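Local coordinates for protein putative 3-hydroxybutyryl-CoA dehydratase (Rhodopseudomonas palustris, PDB 3HIN) that probably acts as a lyase of the enoyl-CoA hydratase/isomerase (crotonase) family, handling the addition or loss of water on acyl-CoA substrates, at residues A[87-90]-A[91-95]; A[120-123]-A[124-128]; A[140-143]-A[144-148]; A[214-217]-A[218-222]; A[97-100]-A[101-104]. All coordinates share one frame; numbering follows the deposited sequence.

In the fold
All five contacts are local, each made within a short continuous piece of chain, so none closes a long loop. They follow one another in series, and none nests or crosses. Interaction 1 and then interaction 5 lie on helix 85-103, with centres about 14 Å apart. Interaction 2 spans helix 120-127, which packs against interaction 5 through L124. Interaction 3 follows strand 138-140 and touches interaction 2 where L141 meets L122. Interaction 4 comes late, on helix 213-228, and reaches back to interaction 5 through Q221 and Y104. Interactions 3 and 4 lie on opposite sides of the chain's centre, about 35 Å apart between centres.

Interaction 1: residues A[87-90]-A[91-95]; sequences EGLV and HSQTW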
# COMPACT_ATOMS: atom_id res chain seq x y z
N GLU A 87 -14.70 -13.21 5.63
CA GLU A 87 -14.22 -13.86 6.84
C GLU A 87 -12.71 -13.98 6.85
O GLU A 87 -12.08 -13.71 7.84
CB GLU A 87 -14.93 -15.19 7.08
CG GLU A 87 -16.44 -14.98 7.28
CD GLU A 87 -17.24 -16.29 7.19
OE1 GLU A 87 -16.81 -17.22 6.41
OE2 GLU A 87 -18.27 -16.36 7.95
N GLY A 88 -12.12 -14.37 5.73
CA GLY A 88 -10.68 -14.51 5.70
C GLY A 88 -9.94 -13.17 5.86
O GLY A 88 -8.82 -13.15 6.34
N LEU A 89 -10.56 -12.07 5.42
CA LEU A 89 -10.01 -10.75 5.71
C LEU A 89 -10.04 -10.52 7.25
O LEU A 89 -9.02 -10.15 7.86
CB LEU A 89 -10.84 -9.63 4.99
CG LEU A 89 -10.61 -8.15 5.40
CD1 LEU A 89 -9.14 -7.63 5.02
CD2 LEU A 89 -11.64 -7.20 4.77
N VAL A 90 -11.21 -10.73 7.86
CA VAL A 90 -11.34 -10.55 9.30
C VAL A 90 -10.34 -11.46 10.02
O VAL A 90 -9.72 -11.04 10.93
CB VAL A 90 -12.83 -10.82 9.77
CG1 VAL A 90 -12.93 -10.98 11.34
CG2 VAL A 90 -13.80 -9.68 9.22
N HIS A 91 -10.20 -12.69 9.60
CA HIS A 91 -9.31 -13.64 10.27
C HIS A 91 -7.84 -13.25 10.11
O HIS A 91 -7.08 -13.30 11.07
CB HIS A 91 -9.57 -15.06 9.77
CG HIS A 91 -8.75 -16.09 10.45
ND1 HIS A 91 -7.69 -16.74 9.83
CD2 HIS A 91 -8.78 -16.56 11.72
CE1 HIS A 91 -7.10 -17.55 10.69
NE2 HIS A 91 -7.75 -17.47 11.84
N SER A 92 -7.41 -12.89 8.91
CA SER A 92 -6.06 -12.36 8.76
C SER A 92 -5.81 -11.19 9.73
O SER A 92 -4.78 -11.16 10.41
CB SER A 92 -5.81 -11.88 7.30
OG SER A 92 -4.48 -11.35 7.17
N GLN A 93 -6.73 -10.21 9.76
CA GLN A 93 -6.57 -9.03 10.61
C GLN A 93 -6.39 -9.38 12.11
O GLN A 93 -5.52 -8.84 12.82
CB GLN A 93 -7.78 -8.12 10.36
CG GLN A 93 -7.62 -7.48 8.96
CD GLN A 93 -6.49 -6.39 8.91
OE1 GLN A 93 -6.64 -5.32 9.49
NE2 GLN A 93 -5.38 -6.69 8.21
N THR A 94 -7.23 -10.29 12.57
CA THR A 94 -7.08 -10.92 13.86
C THR A 94 -5.64 -11.37 14.15
O THR A 94 -5.08 -11.03 15.18
CB THR A 94 -8.06 -12.08 13.92
OG1 THR A 94 -9.28 -11.55 14.40
CG2 THR A 94 -7.61 -13.11 14.74
N TRP A 95 -5.03 -12.11 13.23
CA TRP A 95 -3.68 -12.56 13.48
C TRP A 95 -2.74 -11.37 13.46
O TRP A 95 -1.80 -11.34 14.24
CB TRP A 95 -3.25 -13.65 12.49
CG TRP A 95 -3.80 -15.01 12.92
CD1 TRP A 95 -5.02 -15.25 13.49
CD2 TRP A 95 -3.14 -16.28 12.85
NE1 TRP A 95 -5.17 -16.60 13.76
CE2 TRP A 95 -4.03 -17.25 13.37
CE3 TRP A 95 -1.88 -16.68 12.40
CZ2 TRP A 95 -3.70 -18.62 13.46
CZ3 TRP A 95 -1.55 -18.04 12.46
CH2 TRP A 95 -2.45 -18.99 13.01
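E87 to V90 meet H91 to T94 in a local contact along the first half of helix 85-103, at the surface of the fold. Four backbone bonds of the alpha-helical type join the two pieces. H91 N gives the shortest, to E87 O at 2.8 Å. S92 N follows to G88 O at 2.9 Å, then Q93 N to L89 O and T94 N to V90 O. The last is nearly straight, with an angle of 175° at the hydrogen. Side chains add little across the join. Q93 carries its CG over the turn, 3.2 Å from L89 O. The same CG lies 4.2 Å from L89 CD1. The Q93 chain then bends at chi2 (-72°), and its OE1 makes a weak hydrogen bond to R97 NH2. H91 behaves differently. Its CB lies 3.4 Å from E87 O, but CG is anti to the backbone N (chi1 -177°), and the imidazole runs forward along the helix, toward W95. There CE1 sits over one face of the W95 ring, 3.7 Å above its plane and offset toward the rim. H91 NE2 and W95 NE1 both donate to D42 OD1, so one carboxylate oxygen ties the two rings together. S92 OG is held by G151 O. Beyond the helix, W95 packs on L40, before helix 42-51, and on L75, after strand 61-66, while H91 rests on R83, before the helix begins.

Interaction 2: residues A[120-123]-A[124-128]; sequences GGLE and LACAA
L122 O receives C126 N at 2.7 Å, the shortest hydrogen bond across this turn of helix 120-127. The donor lies nearly along the C=O axis, but the angle at the hydrogen is only 146°. The same carbonyl has CB of A125 beside it at 3.3 Å. Two straighter bonds come before it. L124 N meets G120 O at 2.8 Å, and A125 N meets G121 O at 3.0 Å. The A127 N bond to E123 O is weak. On one side of the helix, L122 CD1 meets C126 SG, an apolar contact of 4.1 Å. C126 SG is anti to its own carbonyl carbon (chi1 -74°), which keeps the sulfur on the L122 side. L124 lays its CB against both glycine carbonyls, 3.4 Å from G121 O. Its branched end leads away from the turn and packs on F99 and I102 of helix 85-103. C126 faces R157, L158 and L161 of helix 154-162. The E123 chain runs extended beyond CG, and its OE2 accepts from two backbone groups, G152 N and G154 N. Those two bonds fix the carboxylate at the start of helix 154-162. A glycine-rich helix start is characteristic of the crotonase fold, and a glutamate just after it is found in its hydratases. In relatives a backbone N-H here forms part of the oxyanion hole, and this geometry is consistent with that role.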
# COMPACT_ATOMS: atom_id res chain seq x y z
N GLY A 120 3.19 -19.64 8.99
CA GLY A 120 2.86 -18.81 10.15
C GLY A 120 3.93 -18.76 11.23
O GLY A 120 4.11 -17.74 11.90
N GLY A 121 4.60 -19.89 11.43
CA GLY A 121 5.72 -19.97 12.39
C GLY A 121 6.82 -19.04 11.96
O GLY A 121 7.39 -18.36 12.81
N LEU A 122 7.08 -18.94 10.65
CA LEU A 122 8.12 -17.97 10.21
C LEU A 122 7.60 -16.54 10.48
O LEU A 122 8.32 -15.69 10.96
CB LEU A 122 8.49 -18.20 8.72
CG LEU A 122 9.58 -17.31 8.06
CD1 LEU A 122 10.78 -17.26 8.99
CD2 LEU A 122 9.99 -17.97 6.76
N GLU A 123 6.31 -16.31 10.23
CA GLU A 123 5.71 -14.98 10.36
C GLU A 123 5.76 -14.53 11.83
O GLU A 123 6.15 -13.39 12.13
CB GLU A 123 4.28 -14.99 9.82
CG GLU A 123 4.27 -15.21 8.30
CD GLU A 123 2.85 -15.23 7.69
OE1 GLU A 123 2.16 -16.23 7.91
OE2 GLU A 123 2.41 -14.26 7.01
N LEU A 124 5.49 -15.47 12.73
CA LEU A 124 5.65 -15.26 14.16
C LEU A 124 7.10 -14.86 14.49
O LEU A 124 7.36 -13.87 15.16
CB LEU A 124 5.37 -16.58 14.86
CG LEU A 124 5.50 -16.56 16.36
CD1 LEU A 124 4.76 -15.32 16.74
CD2 LEU A 124 4.71 -17.78 16.93
N ALA A 125 8.05 -15.66 14.00
CA ALA A 125 9.43 -15.37 14.18
C ALA A 125 9.78 -14.03 13.63
O ALA A 125 10.61 -13.33 14.22
CB ALA A 125 10.31 -16.43 13.50
N CYS A 126 9.19 -13.66 12.51
CA CYS A 126 9.49 -12.34 11.90
C CYS A 126 9.08 -11.15 12.75
O CYS A 126 9.69 -10.06 12.63
CB CYS A 126 8.90 -12.20 10.49
SG CYS A 126 9.93 -13.23 9.39
N ALA A 127 8.02 -11.33 13.54
CA ALA A 127 7.50 -10.25 14.34
C ALA A 127 8.45 -9.94 15.47
O ALA A 127 8.47 -8.79 15.94
CB ALA A 127 6.07 -10.56 14.85
N ALA A 128 9.23 -10.96 15.89
CA ALA A 128 10.19 -10.80 16.99
C ALA A 128 11.27 -9.82 16.56
O ALA A 128 11.48 -9.62 15.37
CB ALA A 128 10.81 -12.10 17.31

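Interaction 3: residues A[140-143]-A[144-148]; sequences ALPE and GSRGI
E143 and I148 meet across a 3-10 turn in the loop that leads from strand 138-140 to helix 154-162 of the crotonase fold. The E143 side chain starts at CB, which is 3.3 Å from I148 O and 3.7 Å from I148 CG1. I148 CD1 also comes to this CB. The next atom, CG, lies almost eclipsed with the backbone N (chi1 20°) and is 3.9 Å from I148 O. The chain then bends at chi2 and carries the carboxylate away from I148. OE1 comes to rest beside the P142 ring. OE2 turns toward the glycine-rich start of helix 120-127, near G120. V150 covers the E143 side chain from the following loop. In hydratases of this family the corresponding loop contributes to the active site, and the direction of this carboxylate is consistent with that. L141, one step earlier, packs on M167 and M171 of helix 164-173.

P142 begins the turn. Its carbonyl accepts a weak bond from S145 N and has S145 CB close by. R146 folds back over the same carbonyl, bending at chi2 and chi3. P142 O sits over one face of the guanidinium, with NH2 at 3.4 Å, but the angle is too poor for a hydrogen bond. G147 has positive phi (76°), which favours glycine, and it swings the chain round to bring I148 back. E143 O therefore takes two donors from opposite faces of its carbonyl plane, R146 N at 2.7 Å and I148 N at 3.2 Å.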
# COMPACT_ATOMS: atom_id res chain seq x y z
N ALA A 140 10.74 -22.07 5.70
CA ALA A 140 10.01 -22.29 4.48
C ALA A 140 8.67 -21.60 4.52
O ALA A 140 8.10 -21.35 5.61
CB ALA A 140 9.78 -23.79 4.23
N LEU A 141 8.18 -21.31 3.31
CA LEU A 141 6.82 -20.86 3.12
C LEU A 141 6.10 -21.80 2.17
O LEU A 141 6.00 -21.52 0.98
CB LEU A 141 6.83 -19.46 2.55
CG LEU A 141 7.43 -18.46 3.51
CD1 LEU A 141 7.79 -17.24 2.64
CD2 LEU A 141 6.51 -18.09 4.65
N PRO A 142 5.59 -22.93 2.69
CA PRO A 142 4.99 -23.99 1.84
C PRO A 142 3.60 -23.65 1.32
O PRO A 142 3.03 -24.41 0.57
CB PRO A 142 4.87 -25.15 2.82
CG PRO A 142 4.42 -24.43 4.06
CD PRO A 142 5.53 -23.33 4.11
N GLU A 143 3.07 -22.51 1.71
CA GLU A 143 1.67 -22.13 1.43
C GLU A 143 1.31 -22.06 -0.05
O GLU A 143 0.18 -22.46 -0.44
CB GLU A 143 1.28 -20.77 2.07
CG GLU A 143 2.43 -19.84 2.46
CD GLU A 143 2.86 -20.07 3.90
OE1 GLU A 143 3.56 -21.06 4.14
OE2 GLU A 143 2.44 -19.30 4.80
N GLY A 144 2.24 -21.49 -0.82
CA GLY A 144 2.10 -21.37 -2.26
C GLY A 144 1.78 -22.68 -2.96
O GLY A 144 1.07 -22.70 -3.95
N SER A 145 2.32 -23.77 -2.42
CA SER A 145 1.99 -25.10 -2.85
C SER A 145 0.48 -25.30 -2.84
O SER A 145 -0.09 -25.91 -3.75
CB SER A 145 2.64 -26.07 -1.86
OG SER A 145 2.39 -27.41 -2.23
N ARG A 146 -0.17 -24.75 -1.82
CA ARG A 146 -1.57 -24.96 -1.56
C ARG A 146 -2.48 -23.93 -2.27
O ARG A 146 -3.70 -23.86 -2.01
CB ARG A 146 -1.79 -24.88 -0.04
CG ARG A 146 -2.58 -26.03 0.51
CD ARG A 146 -1.95 -26.56 1.78
NE ARG A 146 -0.58 -27.04 1.55
CZ ARG A 146 0.48 -26.73 2.31
NH1 ARG A 146 0.32 -25.93 3.38
NH2 ARG A 146 1.68 -27.23 2.01
N GLY A 147 -1.89 -23.15 -3.17
CA GLY A 147 -2.58 -22.06 -3.84
C GLY A 147 -2.77 -20.81 -2.98
O GLY A 147 -3.62 -19.98 -3.30
N ILE A 148 -2.02 -20.64 -1.89
CA ILE A 148 -2.35 -19.51 -1.03
C ILE A 148 -1.18 -18.60 -0.62
O ILE A 148 -0.05 -19.07 -0.45
CB ILE A 148 -3.12 -19.93 0.21
CG1 ILE A 148 -2.27 -20.76 1.15
CG2 ILE A 148 -4.53 -20.64 -0.15
CD1 ILE A 148 -2.58 -20.41 2.61

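Interaction 4: residues A[214-217]-A[218-222]; sequences LTNF and AVLQA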
# COMPACT_ATOMS: atom_id res chain seq x y z
N LEU A 214 13.98 4.08 27.61
CA LEU A 214 13.98 4.95 26.45
C LEU A 214 14.93 4.40 25.36
O LEU A 214 14.84 4.79 24.18
CB LEU A 214 14.33 6.38 26.85
CG LEU A 214 13.41 7.49 26.34
CD1 LEU A 214 11.93 7.14 26.54
CD2 LEU A 214 13.76 8.78 27.01
N THR A 215 15.87 3.52 25.74
CA THR A 215 16.66 2.89 24.72
C THR A 215 15.77 1.88 24.02
O THR A 215 15.69 1.91 22.81
CB THR A 215 17.94 2.25 25.28
OG1 THR A 215 18.88 3.29 25.53
CG2 THR A 215 18.57 1.29 24.22
N ASN A 216 15.06 1.02 24.77
CA ASN A 216 14.09 0.16 24.13
C ASN A 216 13.11 0.95 23.31
O ASN A 216 12.80 0.55 22.20
CB ASN A 216 13.30 -0.77 25.07
CG ASN A 216 14.19 -1.73 25.79
OD1 ASN A 216 15.32 -2.05 25.35
ND2 ASN A 216 13.73 -2.14 26.97
N PHE A 217 12.59 2.05 23.84
CA PHE A 217 11.66 2.79 23.00
C PHE A 217 12.28 3.20 21.62
O PHE A 217 11.66 2.99 20.55
CB PHE A 217 11.16 4.03 23.74
CG PHE A 217 10.08 4.72 23.02
CD1 PHE A 217 8.80 4.24 23.06
CD2 PHE A 217 10.36 5.83 22.23
CE1 PHE A 217 7.79 4.89 22.35
CE2 PHE A 217 9.34 6.49 21.51
CZ PHE A 217 8.07 6.01 21.57
N ALA A 218 13.44 3.83 21.66
CA ALA A 218 14.07 4.43 20.46
C ALA A 218 14.41 3.32 19.46
O ALA A 218 14.17 3.47 18.26
CB ALA A 218 15.34 5.19 20.85
N VAL A 219 14.93 2.21 19.97
CA VAL A 219 15.35 1.15 19.12
C VAL A 219 14.17 0.38 18.58
O VAL A 219 14.10 0.14 17.38
CB VAL A 219 16.30 0.18 19.85
CG1 VAL A 219 16.64 -1.01 18.96
CG2 VAL A 219 17.56 0.90 20.29
N LEU A 220 13.23 0.01 19.44
CA LEU A 220 12.15 -0.88 18.97
C LEU A 220 11.15 -0.14 18.12
O LEU A 220 10.62 -0.69 17.16
CB LEU A 220 11.41 -1.49 20.17
CG LEU A 220 12.23 -2.29 21.22
CD1 LEU A 220 11.40 -2.60 22.50
CD2 LEU A 220 12.75 -3.53 20.64
N GLN A 221 10.87 1.11 18.47
CA GLN A 221 9.78 1.81 17.79
C GLN A 221 10.28 2.86 16.84
O GLN A 221 9.81 2.92 15.69
CB GLN A 221 8.88 2.56 18.79
CG GLN A 221 8.59 1.87 20.11
CD GLN A 221 7.58 0.77 20.01
OE1 GLN A 221 6.89 0.65 19.00
NE2 GLN A 221 7.51 -0.08 21.07
N ALA A 222 11.21 3.71 17.31
CA ALA A 222 11.58 4.85 16.49
C ALA A 222 12.50 4.43 15.39
O ALA A 222 12.27 4.84 14.22
CB ALA A 222 12.24 5.93 17.30
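L214 opens this turn of helix 213-228 by accepting A218 N on its carbonyl at 3.0 Å, with the donor well above the carbonyl plane. A218 CB leans on the same oxygen. The L214 side chain itself leaves the turn and packs on V244 and D248. T215 comes next. Its carbonyl takes V219 N at 3.0 Å, and its CG2 lies alongside CG2 of V219 at 4.1 Å, both side chains pointing the same way. N216 accepts L220 N at 2.8 Å. L220 lies against this carbonyl, with its CG 3.1 Å from N216 O. Because L220 CG is anti to the carbonyl carbon (chi1 -57°), CD1 reaches back to N216 CB at 3.7 Å. L220 also covers H129, while N216 packs on P108. With an alanine in place of L220, N216 CB would probably lose its apolar neighbour and a gap would be likely to open toward H129. F217 ends the segment. Its carbonyl takes Q221 N at 2.9 Å and, more weakly, A222 N, so the helix widens here. Over one face of the F217 ring sits Q221 CG, 4.1 Å from the centroid and 27° off the normal, a CH-pi contact. The two side chains cross at about a right angle. Q221 goes on to touch Y104. F217, A218 and A222 all face M241 of helix 231-247. A pi-type turn within an alpha helix describes the local geometry, and the packing of helix on helix belongs to the C-terminal helical part of the crotonase fold.

Interaction 5: residues A[97-100]-A[101-104]; sequences RVFD and KIQY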
# COMPACT_ATOMS: atom_id res chain seq x y z
N ARG A 97 -3.31 -8.54 14.64
CA ARG A 97 -3.36 -7.82 15.90
C ARG A 97 -2.55 -8.54 16.97
O ARG A 97 -1.95 -7.87 17.86
CB ARG A 97 -4.80 -7.59 16.39
CG ARG A 97 -5.66 -6.81 15.43
CD ARG A 97 -5.28 -5.28 15.31
NE ARG A 97 -4.06 -5.03 14.49
CZ ARG A 97 -4.03 -5.03 13.16
NH1 ARG A 97 -2.87 -4.81 12.54
NH2 ARG A 97 -5.13 -5.29 12.44
N VAL A 98 -2.47 -9.86 16.88
CA VAL A 98 -1.63 -10.61 17.79
C VAL A 98 -0.15 -10.24 17.54
O VAL A 98 0.57 -9.92 18.44
CB VAL A 98 -1.75 -12.14 17.60
CG1 VAL A 98 -0.71 -12.83 18.51
CG2 VAL A 98 -3.21 -12.67 17.85
N PHE A 99 0.30 -10.26 16.28
CA PHE A 99 1.72 -9.97 16.01
C PHE A 99 2.11 -8.52 16.28
O PHE A 99 3.29 -8.22 16.50
CB PHE A 99 2.06 -10.36 14.57
CG PHE A 99 2.04 -11.85 14.34
CD1 PHE A 99 2.22 -12.73 15.41
CD2 PHE A 99 1.84 -12.38 13.04
CE1 PHE A 99 2.21 -14.15 15.22
CE2 PHE A 99 1.83 -13.77 12.82
CZ PHE A 99 2.06 -14.65 13.91
N ASP A 100 1.14 -7.60 16.23
CA ASP A 100 1.46 -6.22 16.58
C ASP A 100 1.94 -6.19 18.04
O ASP A 100 2.78 -5.37 18.39
CB ASP A 100 0.23 -5.30 16.47
CG ASP A 100 -0.02 -4.78 15.06
OD1 ASP A 100 -1.18 -4.42 14.84
OD2 ASP A 100 0.88 -4.75 14.15
N LYS A 101 1.40 -7.05 18.90
CA LYS A 101 1.85 -7.02 20.32
C LYS A 101 3.28 -7.56 20.45
O LYS A 101 3.90 -7.34 21.45
CB LYS A 101 0.93 -7.90 21.17
CG LYS A 101 -0.53 -7.53 21.05
CD LYS A 101 -0.79 -6.18 21.61
CE LYS A 101 -2.15 -6.18 22.37
NZ LYS A 101 -2.22 -4.95 23.25
N ILE A 102 3.77 -8.28 19.46
CA ILE A 102 5.17 -8.65 19.45
C ILE A 102 6.02 -7.49 18.90
O ILE A 102 6.92 -6.98 19.57
CB ILE A 102 5.39 -9.84 18.52
CG1 ILE A 102 4.42 -10.98 18.93
CG2 ILE A 102 6.85 -10.31 18.60
CD1 ILE A 102 4.81 -12.38 18.30
N GLN A 103 5.75 -7.11 17.66
CA GLN A 103 6.48 -6.02 17.02
C GLN A 103 6.58 -4.77 17.89
O GLN A 103 7.66 -4.19 18.04
CB GLN A 103 5.78 -5.57 15.68
CG GLN A 103 6.65 -4.50 14.89
CD GLN A 103 6.14 -4.28 13.44
OE1 GLN A 103 5.26 -4.99 12.98
NE2 GLN A 103 6.73 -3.31 12.73
N TYR A 104 5.43 -4.35 18.45
CA TYR A 104 5.34 -3.09 19.14
C TYR A 104 5.33 -3.34 20.64
O TYR A 104 4.89 -2.50 21.41
CB TYR A 104 4.11 -2.23 18.68
CG TYR A 104 4.22 -1.90 17.22
CD1 TYR A 104 3.37 -2.51 16.26
CD2 TYR A 104 5.25 -1.05 16.76
CE1 TYR A 104 3.52 -2.24 14.89
CE2 TYR A 104 5.41 -0.77 15.40
CZ TYR A 104 4.49 -1.35 14.47
OH TYR A 104 4.64 -1.07 13.10
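F99 and I102 form the tight, buried side of this last turn of helix 85-103. They lie side by side, with F99 CD1 3.9 Å from I102 CD1, and both pack on A127 of helix 120-127. F99 O accepts twice, from Q103 N at 2.9 Å and from I102 N at 3.0 Å. The I102 donor stands high above the carbonyl plane, a sign that the helix is narrowing. K101 N likewise bonds to V98 O, one residue short of the alpha spacing. The looser side carries R97, D100 and Y104. R97 grips D100 OD1 side-on with NE and NH1, the latter a 2.9 Å salt bridge. D100 OD2 points to the edge of the Y104 ring, 3.7 Å from CE1. Q103 CG covers one face of that ring. An alanine in place of D100 would probably leave R97 without its charge partner, its guanidinium keeping a weak bond to Q93. Y104 N still closes on D100 O at 2.8 Å, though Y104 has left helical geometry. Q103 holds H129 NE2 through its carbonyl and R157 through OE1. A mix of 3-10 and alpha bonds is common at a helix end, here before strand 109-113 of the crotonase fold.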